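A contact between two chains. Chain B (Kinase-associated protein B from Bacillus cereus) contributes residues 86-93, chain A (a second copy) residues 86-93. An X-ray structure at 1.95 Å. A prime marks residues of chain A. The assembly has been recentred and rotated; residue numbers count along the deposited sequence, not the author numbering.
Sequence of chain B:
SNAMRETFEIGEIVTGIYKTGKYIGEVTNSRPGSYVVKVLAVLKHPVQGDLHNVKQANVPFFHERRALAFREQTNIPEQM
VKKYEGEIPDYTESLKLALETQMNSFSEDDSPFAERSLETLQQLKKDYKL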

# COMPACT_ATOMS: atom_id res chain seq x y z
N GLY B 86 5.25 -2.87 -8.33
CA GLY B 86 4.07 -3.70 -8.04
C GLY B 86 3.07 -2.90 -7.19
O GLY B 86 3.32 -1.72 -6.86
N GLU B 87 1.96 -3.55 -6.82
CA GLU B 87 0.98 -2.93 -5.92
C GLU B 87 1.57 -2.87 -4.53
O GLU B 87 2.42 -3.69 -4.18
CB GLU B 87 -0.37 -3.68 -5.92
CG GLU B 87 -1.12 -3.59 -7.28
CD GLU B 87 -2.49 -4.21 -7.23
OE1 GLU B 87 -2.89 -4.70 -6.16
OE2 GLU B 87 -3.18 -4.22 -8.26
N ILE B 88 1.12 -1.89 -3.77
CA ILE B 88 1.58 -1.75 -2.40
C ILE B 88 0.52 -2.38 -1.49
O ILE B 88 -0.63 -1.93 -1.45
CB ILE B 88 1.84 -0.26 -2.02
CG1 ILE B 88 2.85 0.36 -2.99
CG2 ILE B 88 2.31 -0.16 -0.53
CD1 ILE B 88 3.06 1.81 -2.77
N PRO B 89 0.89 -3.45 -0.78
CA PRO B 89 -0.06 -4.10 0.10
C PRO B 89 -0.32 -3.24 1.33
O PRO B 89 0.48 -2.38 1.65
CB PRO B 89 0.65 -5.39 0.53
CG PRO B 89 2.06 -5.20 0.26
CD PRO B 89 2.22 -4.10 -0.77
N ASP B 90 -1.44 -3.50 1.99
CA ASP B 90 -1.73 -2.90 3.28
C ASP B 90 -0.68 -3.34 4.29
O ASP B 90 -0.37 -4.55 4.36
CB ASP B 90 -3.10 -3.38 3.78
CG ASP B 90 -3.42 -2.85 5.14
OD1 ASP B 90 -3.33 -3.59 6.16
OD2 ASP B 90 -3.77 -1.66 5.17
N TYR B 91 -0.13 -2.39 5.05
CA TYR B 91 1.03 -2.68 5.89
C TYR B 91 0.65 -3.84 6.82
O TYR B 91 1.36 -4.84 6.92
CB TYR B 91 1.47 -1.45 6.74
CG TYR B 91 2.53 -1.84 7.78
CD1 TYR B 91 3.89 -1.75 7.48
CD2 TYR B 91 2.16 -2.31 9.03
CE1 TYR B 91 4.85 -2.12 8.39
CE2 TYR B 91 3.12 -2.70 9.98
CZ TYR B 91 4.45 -2.60 9.66
OH TYR B 91 5.38 -3.00 10.59
N THR B 92 -0.47 -3.70 7.53
CA THR B 92 -0.86 -4.69 8.53
C THR B 92 -1.10 -6.08 7.95
O THR B 92 -0.58 -7.09 8.48
CB THR B 92 -2.09 -4.18 9.35
OG1 THR B 92 -1.65 -3.05 10.10
CG2 THR B 92 -2.64 -5.25 10.31
N GLU B 93 -1.83 -6.15 6.85
CA GLU B 93 -2.02 -7.43 6.20
C GLU B 93 -0.69 -8.02 5.66
O GLU B 93 -0.50 -9.25 5.71
CB GLU B 93 -3.06 -7.34 5.10
CG GLU B 93 -3.92 -8.62 4.98
CD GLU B 93 -4.69 -9.02 6.27
OE1 GLU B 93 -5.09 -8.14 7.09
OE2 GLU B 93 -4.89 -10.24 6.46
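Chain A (86-93) GEIPDYTE

The two copies of Kinase-associated protein B meet here through the same stretch of each chain, with the contacts running from Glu87 to Thr92, and the contact is nearly symmetric. In each chain an extended segment from Glu87 to Asp90, with psi between 114° and 160° throughout, leads into a helix that begins at Tyr91. Chain A lies across chain B with its end-to-end direction, CA 87 to CA 92, turned 135° from that of its partner, and the CA atoms come nearest where the CA of Pro89′ is 4.1 Å from the CA of Asp90 and the CA of Asp90′ is 4.1 Å from the CA of Pro89. This register brings Glu87′ to the start of the chain B helix and Glu87 to that of chain A.

Glu87′ covers the most surface on its side, 92 Å². Its chi1 is m and its chi2 t, so the extended side chain delivers the carboxylate to the helix of chain B, where Thr92 OG1 donates a very short hydrogen bond of 2.5 Å to Glu87′ OE2. Thr92 N adds only a weak bond to Glu87′ OE1, at 3.3 Å, whereas in the reciprocal site Thr92′ N donates to Glu87 OE1 at 3.1 Å.

Asp90 caps its own helix, Asp90 OD1 accepting from Glu93 N at 3.0 Å, while its OD2 lies 2.5 Å from Glu87′ OE1. Asp90′ repeats the arrangement, with OD2 2.5 Å from Glu87 OE1; at such a separation one acid group of this pair probably carries a proton.

Between these carboxylate sites the Ile88 side chains touch, Ile88′ CG2 resting 4.1 Å from Ile88 CB. The carbonyl Ile88′ O faces Asp90 CA at 3.2 Å in a CA-H...O contact, and water 1 links the backbones by accepting from Ile88′ N at 2.9 Å and, weakly, from Tyr91 N at 3.1 Å.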

# COMPACT_ATOMS: atom_id res chain seq x y z
N GLY A 86 -2.96 7.29 6.75
CA GLY A 86 -3.27 5.89 7.02
C GLY A 86 -2.40 4.93 6.22
O GLY A 86 -1.50 5.33 5.46
N GLU A 87 -2.69 3.63 6.36
CA GLU A 87 -1.97 2.64 5.60
C GLU A 87 -2.41 2.70 4.15
O GLU A 87 -3.55 3.06 3.83
CB GLU A 87 -2.21 1.23 6.17
CG GLU A 87 -1.83 1.04 7.62
CD GLU A 87 -1.93 -0.43 8.03
OE1 GLU A 87 -2.64 -1.20 7.37
OE2 GLU A 87 -1.35 -0.81 9.04
N ILE A 88 -1.52 2.31 3.25
CA ILE A 88 -1.91 2.23 1.83
C ILE A 88 -2.45 0.82 1.54
O ILE A 88 -1.71 -0.14 1.63
CB ILE A 88 -0.71 2.59 0.92
CG1 ILE A 88 -0.25 4.04 1.22
CG2 ILE A 88 -1.04 2.35 -0.61
CD1 ILE A 88 1.09 4.44 0.49
N PRO A 89 -3.75 0.69 1.21
CA PRO A 89 -4.26 -0.64 0.95
C PRO A 89 -3.77 -1.15 -0.40
O PRO A 89 -3.38 -0.37 -1.28
CB PRO A 89 -5.79 -0.44 0.92
CG PRO A 89 -6.00 0.98 0.53
CD PRO A 89 -4.76 1.74 0.99
N ASP A 90 -3.80 -2.46 -0.58
CA ASP A 90 -3.51 -2.99 -1.90
C ASP A 90 -4.50 -2.46 -2.97
O ASP A 90 -5.72 -2.49 -2.78
CB ASP A 90 -3.53 -4.50 -1.88
CG ASP A 90 -3.38 -5.07 -3.25
OD1 ASP A 90 -4.41 -5.42 -3.82
OD2 ASP A 90 -2.27 -5.04 -3.81
N TYR A 91 -3.97 -1.99 -4.09
CA TYR A 91 -4.81 -1.37 -5.11
C TYR A 91 -5.99 -2.26 -5.51
O TYR A 91 -7.14 -1.82 -5.50
CB TYR A 91 -3.99 -0.98 -6.34
CG TYR A 91 -4.90 -0.40 -7.41
CD1 TYR A 91 -5.20 0.96 -7.45
CD2 TYR A 91 -5.51 -1.26 -8.36
CE1 TYR A 91 -6.08 1.49 -8.43
CE2 TYR A 91 -6.40 -0.74 -9.34
CZ TYR A 91 -6.67 0.61 -9.37
OH TYR A 91 -7.54 1.10 -10.33
N THR A 92 -5.71 -3.50 -5.90
CA THR A 92 -6.80 -4.34 -6.41
C THR A 92 -7.82 -4.67 -5.32
O THR A 92 -9.04 -4.64 -5.58
CB THR A 92 -6.25 -5.61 -7.07
OG1 THR A 92 -5.42 -5.23 -8.18
CG2 THR A 92 -7.37 -6.58 -7.57
N GLU A 93 -7.35 -5.03 -4.12
CA GLU A 93 -8.23 -5.22 -2.96
C GLU A 93 -9.12 -3.96 -2.70
O GLU A 93 -10.33 -4.10 -2.41
CB GLU A 93 -7.42 -5.58 -1.70
CG GLU A 93 -6.78 -6.99 -1.73
CD GLU A 93 -6.06 -7.34 -0.42
OE1 GLU A 93 -5.45 -6.43 0.20
OE2 GLU A 93 -6.10 -8.52 0.01
O HOH W 1 0.48 0.30 3.60
O HOH W 2 -1.29 -0.48 -3.89
O HOH W 3 -2.72 -6.19 1.18